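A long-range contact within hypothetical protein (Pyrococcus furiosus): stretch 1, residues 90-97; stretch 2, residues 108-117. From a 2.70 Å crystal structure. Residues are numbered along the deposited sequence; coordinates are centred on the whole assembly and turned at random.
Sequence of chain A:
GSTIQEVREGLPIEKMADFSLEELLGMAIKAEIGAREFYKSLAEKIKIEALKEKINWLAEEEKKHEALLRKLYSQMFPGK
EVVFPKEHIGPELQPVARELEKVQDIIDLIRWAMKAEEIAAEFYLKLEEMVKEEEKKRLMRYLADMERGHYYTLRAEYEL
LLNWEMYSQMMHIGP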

# COMPACT_ATOMS: atom_id res chain seq x y z
N GLY A 90 -6.62 8.29 18.00
CA GLY A 90 -7.27 7.71 16.84
C GLY A 90 -8.30 6.65 17.16
O GLY A 90 -8.45 6.25 18.30
N PRO A 91 -9.03 6.16 16.14
CA PRO A 91 -10.05 5.13 16.38
C PRO A 91 -9.52 3.79 16.87
O PRO A 91 -8.50 3.29 16.40
CB PRO A 91 -10.76 5.04 15.02
CG PRO A 91 -9.69 5.36 14.04
CD PRO A 91 -8.95 6.51 14.71
N GLU A 92 -10.23 3.21 17.83
CA GLU A 92 -9.83 1.93 18.37
C GLU A 92 -10.69 0.83 17.77
O GLU A 92 -11.87 0.67 18.12
CB GLU A 92 -9.95 1.96 19.90
CG GLU A 92 -9.83 0.61 20.56
CD GLU A 92 -9.72 0.72 22.07
OE1 GLU A 92 -8.64 1.11 22.56
OE2 GLU A 92 -10.73 0.44 22.75
N LEU A 93 -10.09 0.09 16.84
CA LEU A 93 -10.76 -1.00 16.14
C LEU A 93 -11.06 -2.19 17.04
O LEU A 93 -10.15 -2.76 17.66
CB LEU A 93 -9.90 -1.45 14.96
CG LEU A 93 -9.62 -0.42 13.86
CD1 LEU A 93 -8.59 -0.97 12.88
CD2 LEU A 93 -10.92 -0.09 13.14
N GLN A 94 -12.33 -2.57 17.12
CA GLN A 94 -12.73 -3.71 17.93
C GLN A 94 -12.86 -4.91 17.00
O GLN A 94 -13.15 -4.75 15.81
CB GLN A 94 -14.07 -3.43 18.63
CG GLN A 94 -13.97 -3.16 20.14
CD GLN A 94 -12.94 -2.09 20.49
OE1 GLN A 94 -12.95 -0.99 19.94
NE2 GLN A 94 -12.06 -2.41 21.43
N PRO A 95 -12.62 -6.14 17.51
CA PRO A 95 -12.73 -7.33 16.66
C PRO A 95 -14.16 -7.55 16.15
O PRO A 95 -15.13 -7.39 16.89
CB PRO A 95 -12.23 -8.45 17.58
CG PRO A 95 -12.52 -7.93 18.96
CD PRO A 95 -12.17 -6.48 18.87
N VAL A 96 -14.29 -7.89 14.87
CA VAL A 96 -15.60 -8.10 14.27
C VAL A 96 -16.11 -9.50 14.56
O VAL A 96 -15.56 -10.49 14.08
CB VAL A 96 -15.57 -7.91 12.74
CG1 VAL A 96 -16.98 -7.65 12.22
CG2 VAL A 96 -14.62 -6.78 12.38
N ALA A 97 -17.18 -9.59 15.35
CA ALA A 97 -17.75 -10.88 15.72
C ALA A 97 -19.11 -11.16 15.06
O ALA A 97 -19.48 -12.32 14.88
CB ALA A 97 -17.87 -10.98 17.23
N ASP A 108 -18.56 0.28 5.86
CA ASP A 108 -18.28 0.94 7.12
C ASP A 108 -16.94 0.47 7.69
O ASP A 108 -16.05 1.28 7.92
CB ASP A 108 -19.41 0.65 8.11
CG ASP A 108 -20.74 1.34 7.74
OD1 ASP A 108 -21.77 1.06 8.40
OD2 ASP A 108 -20.75 2.18 6.80
N LEU A 109 -16.83 -0.84 7.91
CA LEU A 109 -15.62 -1.45 8.47
C LEU A 109 -14.34 -1.17 7.67
O LEU A 109 -13.26 -1.05 8.25
CB LEU A 109 -15.83 -2.97 8.59
CG LEU A 109 -16.36 -3.63 9.88
CD1 LEU A 109 -15.58 -3.06 11.04
CD2 LEU A 109 -17.83 -3.38 10.08
N ILE A 110 -14.44 -1.07 6.34
CA ILE A 110 -13.24 -0.77 5.56
C ILE A 110 -12.94 0.72 5.70
O ILE A 110 -11.79 1.13 5.74
CB ILE A 110 -13.39 -1.10 4.04
CG1 ILE A 110 -13.61 -2.60 3.81
CG2 ILE A 110 -12.13 -0.68 3.29
CD1 ILE A 110 -12.44 -3.49 4.17
N ARG A 111 -13.99 1.54 5.79
CA ARG A 111 -13.82 2.99 5.92
C ARG A 111 -13.10 3.34 7.22
O ARG A 111 -12.20 4.18 7.22
CB ARG A 111 -15.19 3.67 5.85
CG ARG A 111 -15.16 5.08 5.26
CD ARG A 111 -16.55 5.65 5.17
NE ARG A 111 -17.23 5.57 6.46
CZ ARG A 111 -18.31 4.83 6.69
NH1 ARG A 111 -18.85 4.81 7.90
NH2 ARG A 111 -18.86 4.13 5.72
N TRP A 112 -13.50 2.68 8.31
CA TRP A 112 -12.88 2.88 9.63
C TRP A 112 -11.45 2.36 9.66
O TRP A 112 -10.60 2.89 10.37
CB TRP A 112 -13.68 2.17 10.72
CG TRP A 112 -14.81 3.02 11.28
CD1 TRP A 112 -16.15 2.87 11.04
CD2 TRP A 112 -14.66 4.21 12.06
NE1 TRP A 112 -16.85 3.91 11.62
CE2 TRP A 112 -15.96 4.74 12.26
CE3 TRP A 112 -13.56 4.88 12.62
CZ2 TRP A 112 -16.19 5.92 12.98
CZ3 TRP A 112 -13.79 6.06 13.34
CH2 TRP A 112 -15.09 6.56 13.51
N ALA A 113 -11.19 1.29 8.90
CA ALA A 113 -9.86 0.71 8.86
C ALA A 113 -8.87 1.66 8.23
O ALA A 113 -7.76 1.84 8.73
CB ALA A 113 -9.89 -0.59 8.10
N MET A 114 -9.25 2.29 7.12
CA MET A 114 -8.32 3.21 6.49
C MET A 114 -8.15 4.43 7.36
O MET A 114 -7.12 5.09 7.33
CB MET A 114 -8.77 3.60 5.06
CG MET A 114 -10.22 4.04 4.87
SD MET A 114 -10.56 4.68 3.16
CE MET A 114 -10.04 6.38 3.36
N LYS A 115 -9.18 4.72 8.15
CA LYS A 115 -9.14 5.86 9.05
C LYS A 115 -8.09 5.56 10.11
O LYS A 115 -7.23 6.38 10.42
CB LYS A 115 -10.49 6.06 9.71
CG LYS A 115 -10.61 7.34 10.49
CD LYS A 115 -10.66 8.54 9.55
CE LYS A 115 -10.59 9.84 10.31
NZ LYS A 115 -10.28 10.95 9.37
N ALA A 116 -8.19 4.36 10.67
CA ALA A 116 -7.24 3.93 11.68
C ALA A 116 -5.82 3.88 11.09
O ALA A 116 -4.86 4.19 11.78
CB ALA A 116 -7.63 2.57 12.22
N GLU A 117 -5.69 3.49 9.82
CA GLU A 117 -4.37 3.42 9.22
C GLU A 117 -3.86 4.85 8.96
O GLU A 117 -2.65 5.12 8.99
CB GLU A 117 -4.40 2.63 7.91
CG GLU A 117 -4.90 1.19 8.03
CD GLU A 117 -3.95 0.27 8.78
OE1 GLU A 117 -3.95 0.29 10.03
OE2 GLU A 117 -3.19 -0.46 8.13
O HOH W 1 -5.90 4.35 14.55

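The centre of this contact is apolar and small. Ala116, on the helix, meets both Pro91 and Leu93 from the extended segment. All three point their CA-to-CB bonds toward the opposing stretch. Leu93 CD1 lies 3.7 Å from Ala116 CB. Pro91 CG lies 3.7 Å from Ala116 CA and 3.9 Å from Ala116 CB. The proline ring thus lies close to the helix backbone as well as to the alanine methyl. The CA atoms of Pro91 and Ala116 are 5.6 Å apart.

Leu93 adopts the m rotamer at chi1 and t at chi2. Its other methyl, CD2, reaches the preceding helical turn, 4.1 Å from Trp112 O and 4.3 Å from Trp112 CB. That carbonyl already accepts a hydrogen bond from Ala116 N at 2.8 Å, so the methyl packs against a helix whose backbone is paired internally.

The CA-to-CB bond of Trp112 points sideways, but the end of the side chain comes nearer to the loop. Its CZ3 atom is 3.6 Å from Pro91 CB. The proline approaches the indole obliquely, and the contact is one of apolar carbon against apolar carbon. Lys115 adds a looser contact through the aliphatic part of its chain, with its CG 4.2 Å from Pro91 CG. The end of the lysine leads away.

Further along, Val96 CG2 touches Leu109 CD1 at 4.1 Å. The backbones are wider apart here: the CA atoms of Val96 and Leu109 are 8.8 Å from each other. Side chains bridge the larger gap. As the loop advances from Pro91 to Val96, its partners step back along the helix from Ala116 to Leu109.

Stretch 1 has no regular helix or strand, while stretch 2 is helical throughout. Successive i to i+4 backbone hydrogen bonds run from Trp112 N to Asp108 O, at 2.9 Å, through Glu117 N to Ala113 O, also 2.9 Å. No direct hydrogen bond joins the two stretches. Together they bury 344 Å², counting both sides.

The polar link is a water. Water 1 donates to Ala116 O at 3.0 Å and more weakly to Pro91 O at 3.4 Å. It thus bridges the two backbones beside the proline–alanine contact.

Away from the interface, Arg111 and Asp108 form a salt bridge one helical turn apart. Arg111 NH2 donates to Asp108 OD2 at 2.9 Å. Both residues lie on the helix, and neither touches stretch 1. On the loop, the CA-to-CB bond of Glu92 points away, and its exposed carboxylate stays outside the apolar contact.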